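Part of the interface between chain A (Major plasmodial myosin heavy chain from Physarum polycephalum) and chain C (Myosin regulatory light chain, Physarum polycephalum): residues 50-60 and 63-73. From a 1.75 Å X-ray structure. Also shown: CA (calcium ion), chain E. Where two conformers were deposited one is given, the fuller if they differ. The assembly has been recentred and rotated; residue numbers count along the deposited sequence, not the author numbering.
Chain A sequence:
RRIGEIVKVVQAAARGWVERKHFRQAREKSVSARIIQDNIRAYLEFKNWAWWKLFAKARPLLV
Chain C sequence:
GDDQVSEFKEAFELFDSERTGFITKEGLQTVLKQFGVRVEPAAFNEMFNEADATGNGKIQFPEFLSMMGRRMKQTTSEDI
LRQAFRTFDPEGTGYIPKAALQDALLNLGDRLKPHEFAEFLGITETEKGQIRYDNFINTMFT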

ATOM      1  N   ALA A  50     -10.303 -29.301   4.107  1.00  8.70           N
ATOM      2  CA  ALA A  50     -10.343 -29.905   5.441  1.00  8.56           C
ATOM      3  C   ALA A  50      -9.258 -29.395   6.383  1.00  8.17           C
ATOM      4  O   ALA A  50      -9.492 -29.286   7.586  1.00  8.01           O
ATOM      5  N   TRP A  51      -8.070 -29.117   5.852  1.00  7.53           N
ATOM      6  CA  TRP A  51      -6.968 -28.633   6.688  1.00  7.11           C
ATOM      7  C   TRP A  51      -7.243 -27.242   7.219  1.00  7.59           C
ATOM      8  O   TRP A  51      -6.830 -26.907   8.324  1.00  6.25           O
ATOM      9  N   TRP A  52      -7.907 -26.421   6.409  1.00  8.78           N
ATOM     10  CA  TRP A  52      -8.399 -25.132   6.880  1.00 10.28           C
ATOM     11  C   TRP A  52      -9.394 -25.271   8.014  1.00 10.32           C
ATOM     12  O   TRP A  52      -9.293 -24.552   9.000  1.00 11.01           O
ATOM     13  N   LYS A  53     -10.363 -26.177   7.876  1.00 10.63           N
ATOM     14  CA  LYS A  53     -11.398 -26.313   8.887  1.00 10.88           C
ATOM     15  C   LYS A  53     -10.775 -26.705  10.209  1.00 10.14           C
ATOM     16  O   LYS A  53     -11.147 -26.189  11.249  1.00 10.11           O
ATOM     17  N   LEU A  54      -9.809 -27.615  10.148  1.00  9.19           N
ATOM     18  CA  LEU A  54      -9.101 -28.047  11.320  1.00  9.00           C
ATOM     19  C   LEU A  54      -8.267 -26.903  11.905  1.00  8.49           C
ATOM     20  O   LEU A  54      -8.321 -26.651  13.111  1.00  8.45           O
ATOM     21  N   PHE A  55      -7.529 -26.196  11.056  1.00  8.86           N
ATOM     22  CA  PHE A  55      -6.686 -25.094  11.516  1.00  9.11           C
ATOM     23  C   PHE A  55      -7.519 -23.992  12.167  1.00  9.83           C
ATOM     24  O   PHE A  55      -7.133 -23.443  13.192  1.00  9.75           O
ATOM     25  N   ALA A  56      -8.675 -23.715  11.582  1.00 10.05           N
ATOM     26  CA  ALA A  56      -9.573 -22.675  12.073  1.00 11.24           C
ATOM     27  C   ALA A  56     -10.126 -23.052  13.435  1.00 11.96           C
ATOM     28  O   ALA A  56     -10.300 -22.182  14.288  1.00 12.70           O
ATOM     29  N   LYS A  57     -10.379 -24.348  13.642  1.00 12.59           N
ATOM     30  CA  LYS A  57     -10.845 -24.839  14.935  1.00 13.51           C
ATOM     31  C   LYS A  57      -9.751 -24.734  15.987  1.00 13.00           C
ATOM     32  O   LYS A  57     -10.039 -24.436  17.149  1.00 12.73           O
ATOM     33  N   ALA A  58      -8.505 -24.982  15.587  1.00 12.05           N
ATOM     34  CA  ALA A  58      -7.373 -24.926  16.514  1.00 11.19           C
ATOM     35  C   ALA A  58      -6.947 -23.490  16.847  1.00 11.37           C
ATOM     36  O   ALA A  58      -6.377 -23.248  17.900  1.00 10.66           O
ATOM     37  N   ARG A  59      -7.226 -22.544  15.951  1.00 11.62           N
ATOM     38  CA  ARG A  59      -6.642 -21.202  16.043  1.00 12.82           C
ATOM     39  C   ARG A  59      -6.875 -20.503  17.402  1.00 12.70           C
ATOM     40  O   ARG A  59      -5.949 -19.918  17.942  1.00 13.45           O
ATOM     41  N   PRO A  60      -8.088 -20.551  17.942  1.00 12.58           N
ATOM     42  CA  PRO A  60      -8.372 -19.945  19.257  1.00 12.66           C
ATOM     43  C   PRO A  60      -7.566 -20.525  20.412  1.00 12.12           C
ATOM     44  O   PRO A  60      -7.480 -19.886  21.465  1.00 11.69           O
TER
ATOM     45  N   GLU C  63       6.722 -30.615   6.191  1.00  5.34           N
ATOM     46  CA  GLU C  63       5.731 -31.039   5.197  1.00  4.50           C
ATOM     47  C   GLU C  63       4.401 -30.304   5.393  1.00  4.79           C
ATOM     48  O   GLU C  63       3.818 -29.800   4.447  1.00  5.62           O
ATOM     49  N   PHE C  64       3.926 -30.270   6.636  1.00  5.17           N
ATOM     50  CA  PHE C  64       2.717 -29.540   7.011  1.00  5.44           C
ATOM     51  C   PHE C  64       2.892 -28.058   6.666  1.00  5.77           C
ATOM     52  O   PHE C  64       2.013 -27.449   6.070  1.00  5.95           O
ATOM     53  N   LEU C  65       4.040 -27.490   7.051  1.00  6.43           N
ATOM     54  CA  LEU C  65       4.341 -26.078   6.808  1.00  7.37           C
ATOM     55  C   LEU C  65       4.296 -25.730   5.338  1.00  7.01           C
ATOM     56  O   LEU C  65       3.686 -24.711   4.945  1.00  6.92           O
ATOM     57  N   SER C  66       4.956 -26.541   4.515  1.00  7.41           N
ATOM     58  CA  SER C  66       4.952 -26.313   3.076  1.00  8.20           C
ATOM     59  C   SER C  66       3.511 -26.292   2.516  1.00  7.84           C
ATOM     60  O   SER C  66       3.155 -25.419   1.694  1.00  6.53           O
ATOM     61  N   MET C  67       2.693 -27.233   2.973  1.00  6.90           N
ATOM     62  CA  MET C  67       1.323 -27.371   2.481  1.00  6.83           C
ATOM     63  C   MET C  67       0.456 -26.189   2.895  1.00  7.67           C
ATOM     64  O   MET C  67      -0.237 -25.586   2.044  1.00  8.74           O
ATOM     65  N   MET C  68       0.514 -25.835   4.179  1.00  7.36           N
ATOM     66  CA  MET C  68      -0.295 -24.744   4.708  1.00  8.31           C
ATOM     67  C   MET C  68       0.136 -23.423   4.063  1.00  8.69           C
ATOM     68  O   MET C  68      -0.708 -22.612   3.690  1.00  7.76           O
ATOM     69  N   GLY C  69       1.450 -23.222   3.954  1.00  9.57           N
ATOM     70  CA  GLY C  69       2.018 -22.067   3.257  1.00 11.08           C
ATOM     71  C   GLY C  69       1.553 -21.898   1.825  1.00 12.00           C
ATOM     72  O   GLY C  69       1.237 -20.778   1.401  1.00 12.36           O
ATOM     73  N   ARG C  70       1.486 -23.001   1.081  1.00 12.88           N
ATOM     74  CA  ARG C  70       1.046 -22.977  -0.312  1.00 13.77           C
ATOM     75  C   ARG C  70      -0.374 -22.406  -0.394  1.00 13.53           C
ATOM     76  O   ARG C  70      -0.651 -21.537  -1.214  1.00 13.04           O
ATOM     77  N   ARG C  71      -1.250 -22.844   0.501  1.00 12.66           N
ATOM     78  CA  ARG C  71      -2.648 -22.453   0.441  1.00 12.98           C
ATOM     79  C   ARG C  71      -2.929 -21.126   1.144  1.00 12.08           C
ATOM     80  O   ARG C  71      -3.901 -20.455   0.802  1.00 11.75           O
ATOM     81  N   MET C  72      -2.093 -20.739   2.115  1.00 10.79           N
ATOM     82  CA  MET C  72      -2.403 -19.610   2.997  1.00 11.57           C
ATOM     83  C   MET C  72      -1.370 -18.473   3.017  1.00 12.35           C
ATOM     84  O   MET C  72      -1.479 -17.548   3.836  1.00 11.95           O
ATOM     85  N   LYS C  73      -0.384 -18.525   2.128  1.00 13.40           N
ATOM     86  CA  LYS C  73       0.771 -17.618   2.236  1.00 14.67           C
ATOM     87  C   LYS C  73       0.416 -16.150   2.040  1.00 14.68           C
ATOM     88  O   LYS C  73       1.081 -15.283   2.604  1.00 15.10           O
TER

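The two helices cross nearly at right angles, 100° between their N-to-C directions, with axes 11.4 Å apart at closest approach. That spacing leaves room for large side chains, and the contact is built mainly from aromatics on the heavy chain, with Arg A59 at the end, and methionines plus one phenylalanine on the light chain. No hydrogen bond joins the two stretches.

Ala A50 stays out of reach. Trp A51 points toward chain C with chi1 m and gives up the most area, 81 Å². Met C67, also pointing toward its partner and running t, t, p, lays its methyl over one face of the indole: CE lies 3.5 Å from Trp A51 CG and almost on the normal of the five-membered ring, a CH-pi contact, with its sulfur over the same face. Phe C64, chi1 t, turns its edge toward the indole in an offset edge-to-face pair, CE1 being 3.7 Å from CZ3 of Trp A51. Met C68, m throughout, brings SD to 4.1 Å from Trp A51 CB. The indole NE1 is hydrogen-bonded elsewhere in the structure, and no polar partner in this stretch of chain C is needed for it.

Trp A52 starts sideways, but chi1 t carries its ring end nearer, and CZ3 meets Met C72 CE at 4.0 Å. Lys A53 and Leu A54 make no contact. One turn on from Trp A51, Phe A55 points toward chain C with chi1 t; its CB sits 3.9 Å from Met C68 CE and its CE2 4.0 Å from Met C72 CE. That same methyl, on an m, t, p side chain, also lies 3.9 Å from Arg A59 NH2, at the guanidinium edge. One methionine methyl thus meets three partners.

Glu C63 is out of reach of chain A; its OE1 and OE2 bind the calcium ion at 2.5 and 2.4 Å.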

ATOM      1  CB  ALA A  50     -10.279 -31.446   5.358  1.00  8.62           C
ATOM      2  CB  TRP A  51      -5.634 -28.646   5.938  1.00  5.96           C
ATOM      3  CG  TRP A  51      -4.973 -29.991   5.855  1.00  5.27           C
ATOM      4  CD1 TRP A  51      -4.840 -30.757   4.739  1.00  4.98           C
ATOM      5  CD2 TRP A  51      -4.383 -30.742   6.928  1.00  3.76           C
ATOM      6  NE1 TRP A  51      -4.192 -31.926   5.037  1.00  3.63           N
ATOM      7  CE2 TRP A  51      -3.886 -31.948   6.371  1.00  3.73           C
ATOM      8  CE3 TRP A  51      -4.184 -30.506   8.300  1.00  3.88           C
ATOM      9  CZ2 TRP A  51      -3.225 -32.925   7.135  1.00  5.60           C
ATOM     10  CZ3 TRP A  51      -3.523 -31.470   9.058  1.00  5.06           C
ATOM     11  CH2 TRP A  51      -3.061 -32.682   8.475  1.00  6.43           C
ATOM     12  CB  TRP A  52      -9.057 -24.347   5.749  1.00 10.68           C
ATOM     13  CG  TRP A  52      -9.978 -23.269   6.247  1.00 12.25           C
ATOM     14  CD1 TRP A  52     -11.333 -23.222   6.127  1.00 13.43           C
ATOM     15  CD2 TRP A  52      -9.594 -22.101   6.950  1.00 14.48           C
ATOM     16  NE1 TRP A  52     -11.824 -22.081   6.719  1.00 16.69           N
ATOM     17  CE2 TRP A  52     -10.769 -21.372   7.233  1.00 16.90           C
ATOM     18  CE3 TRP A  52      -8.363 -21.578   7.367  1.00 14.89           C
ATOM     19  CZ2 TRP A  52     -10.747 -20.159   7.913  1.00 18.00           C
ATOM     20  CZ3 TRP A  52      -8.342 -20.378   8.036  1.00 16.29           C
ATOM     21  CH2 TRP A  52      -9.523 -19.679   8.302  1.00 18.35           C
ATOM     22  CB  LYS A  53     -12.449 -27.339   8.468  1.00 11.52           C
ATOM     23  CG  LYS A  53     -13.290 -26.875   7.285  1.00 14.74           C
ATOM     24  CD  LYS A  53     -14.343 -27.895   6.932  1.00 17.35           C
ATOM     25  CE  LYS A  53     -14.756 -27.784   5.487  1.00 20.38           C
ATOM     26  NZ  LYS A  53     -15.992 -28.558   5.273  1.00 23.41           N
ATOM     27  CB  LEU A  54      -8.237 -29.264  10.963  1.00  8.68           C
ATOM     28  CG  LEU A  54      -7.433 -29.877  12.074  1.00 10.06           C
ATOM     29  CD1 LEU A  54      -8.348 -30.432  13.159  1.00 11.36           C
ATOM     30  CD2 LEU A  54      -6.560 -30.976  11.454  1.00  9.92           C
ATOM     31  CB  PHE A  55      -5.864 -24.523  10.358  1.00  9.56           C
ATOM     32  CG  PHE A  55      -5.044 -23.330  10.730  1.00  9.32           C
ATOM     33  CD1 PHE A  55      -3.901 -23.483  11.499  1.00 11.31           C
ATOM     34  CD2 PHE A  55      -5.412 -22.063  10.322  1.00 12.08           C
ATOM     35  CE1 PHE A  55      -3.136 -22.390  11.861  1.00 12.29           C
ATOM     36  CE2 PHE A  55      -4.648 -20.963  10.688  1.00 14.02           C
ATOM     37  CZ  PHE A  55      -3.509 -21.138  11.461  1.00 13.59           C
ATOM     38  CB  ALA A  56     -10.683 -22.438  11.086  1.00 11.39           C
ATOM     39  CB  LYS A  57     -11.349 -26.283  14.851  1.00 14.16           C
ATOM     40  CG  LYS A  57     -12.779 -26.426  14.342  1.00 18.22           C
ATOM     41  CD  LYS A  57     -13.784 -26.538  15.494  1.00 22.62           C
ATOM     42  CE  LYS A  57     -15.126 -27.158  15.069  1.00 25.83           C
ATOM     43  NZ  LYS A  57     -15.177 -27.601  13.637  1.00 26.97           N
ATOM     44  CB  ALA A  58      -6.193 -25.691  15.948  1.00 11.73           C
ATOM     45  CB  ARG A  59      -7.152 -20.297  14.909  1.00 13.55           C
ATOM     46  CG  ARG A  59      -6.038 -19.488  14.204  1.00 16.97           C
ATOM     47  CD  ARG A  59      -6.535 -18.268  13.393  1.00 21.22           C
ATOM     48  NE  ARG A  59      -6.142 -18.275  11.976  1.00 24.55           N
ATOM     49  CZ  ARG A  59      -5.200 -17.510  11.414  1.00 26.85           C
ATOM     50  NH1 ARG A  59      -4.479 -16.656  12.135  1.00 30.30           N
ATOM     51  NH2 ARG A  59      -4.944 -17.607  10.114  1.00 26.46           N
ATOM     52  CB  PRO A  60      -9.863 -20.249  19.459  1.00 13.50           C
ATOM     53  CG  PRO A  60     -10.378 -20.328  18.070  1.00 13.78           C
ATOM     54  CD  PRO A  60      -9.307 -21.126  17.354  1.00 12.65           C
TER
ATOM     55  CB  GLU C  63       5.520 -32.544   5.268  1.00  4.61           C
ATOM     56  CG  GLU C  63       6.700 -33.371   4.775  1.00  4.34           C
ATOM     57  CD  GLU C  63       6.454 -34.860   4.928  1.00  2.51           C
ATOM     58  OE1 GLU C  63       6.304 -35.284   6.072  1.00  4.07           O
ATOM     59  OE2 GLU C  63       6.307 -35.613   3.938  1.00  3.72           O
ATOM     60  CB  PHE C  64       2.475 -29.735   8.506  1.00  4.95           C
ATOM     61  CG  PHE C  64       1.318 -28.945   9.070  1.00  6.13           C
ATOM     62  CD1 PHE C  64       0.014 -29.376   8.869  1.00  6.65           C
ATOM     63  CD2 PHE C  64       1.538 -27.784   9.813  1.00  5.56           C
ATOM     64  CE1 PHE C  64      -1.061 -28.670   9.392  1.00  6.36           C
ATOM     65  CE2 PHE C  64       0.469 -27.066  10.344  1.00  7.05           C
ATOM     66  CZ  PHE C  64      -0.841 -27.510  10.130  1.00  6.93           C
ATOM     67  CB  LEU C  65       5.731 -25.706   7.347  1.00  7.20           C
ATOM     68  CG  LEU C  65       6.123 -24.227   7.196  1.00  9.23           C
ATOM     69  CD1 LEU C  65       5.078 -23.356   7.897  1.00 11.70           C
ATOM     70  CD2 LEU C  65       7.530 -23.964   7.735  1.00 10.16           C
ATOM     71  CB  SER C  66       5.792 -27.367   2.346  1.00  8.50           C
ATOM     72  OG  SER C  66       5.732 -27.165   0.929  1.00 14.72           O
ATOM     73  CB  MET C  67       0.716 -28.696   2.953  1.00  7.45           C
ATOM     74  CG  MET C  67      -0.780 -28.850   2.631  1.00  6.60           C
ATOM     75  SD  MET C  67      -1.512 -30.150   3.561  1.00  7.15           S
ATOM     76  CE  MET C  67      -1.566 -29.429   5.183  1.00  6.93           C
ATOM     77  CB  MET C  68      -0.181 -24.652   6.226  1.00  8.25           C
ATOM     78  CG  MET C  68      -0.738 -25.850   6.985  1.00  9.63           C
ATOM     79  SD  MET C  68      -2.505 -26.047   6.747  1.00  8.04           S
ATOM     80  CE  MET C  68      -3.141 -24.696   7.565  1.00  8.90           C
ATOM     81  CB  ARG C  70       1.098 -24.385  -0.934  1.00 14.69           C
ATOM     82  CG  ARG C  70       2.508 -24.850  -1.402  1.00 18.65           C
ATOM     83  CD  ARG C  70       2.598 -26.316  -1.957  1.00 22.48           C
ATOM     84  NE  ARG C  70       1.675 -27.268  -1.310  1.00 26.96           N
ATOM     85  CZ  ARG C  70       0.383 -27.447  -1.646  1.00 30.12           C
ATOM     86  NH1 ARG C  70      -0.182 -26.751  -2.632  1.00 31.11           N
ATOM     87  NH2 ARG C  70      -0.359 -28.327  -0.983  1.00 31.30           N
ATOM     88  CB  ARG C  71      -3.542 -23.568   1.020  1.00 13.55           C
ATOM     89  CG  ARG C  71      -3.420 -24.916   0.330  1.00 16.33           C
ATOM     90  CD  ARG C  71      -4.040 -24.986  -1.070  1.00 19.92           C
ATOM     91  NE  ARG C  71      -5.502 -24.837  -1.066  1.00 21.61           N
ATOM     92  CZ  ARG C  71      -6.390 -25.836  -0.987  1.00 22.39           C
ATOM     93  NH1 ARG C  71      -7.687 -25.556  -0.984  1.00 21.78           N
ATOM     94  NH2 ARG C  71      -6.006 -27.109  -0.903  1.00 23.29           N
ATOM     95  CB  MET C  72      -2.592 -20.115   4.426  1.00 11.60           C
ATOM     96  CG  MET C  72      -3.776 -21.027   4.593  1.00 12.07           C
ATOM     97  SD  MET C  72      -4.153 -21.332   6.357  1.00 14.80           S
ATOM     98  CE  MET C  72      -4.525 -19.732   6.923  1.00 17.22           C
ATOM     99  CB  LYS C  73       1.902 -17.990   1.275  1.00 14.79           C
ATOM    100  CG  LYS C  73       1.495 -18.199  -0.200  1.00 17.50           C
ATOM    101  CD  LYS C  73       2.717 -18.257  -1.129  0.50 18.59           C
ATOM    102  CE  LYS C  73       2.328 -18.261  -2.617  0.50 18.51           C
ATOM    103  NZ  LYS C  73       0.919 -17.831  -2.898  0.50 17.34           N
TER
HETATM  104 CA    CA E1155       6.380 -37.649   5.271  1.00 23.88          CA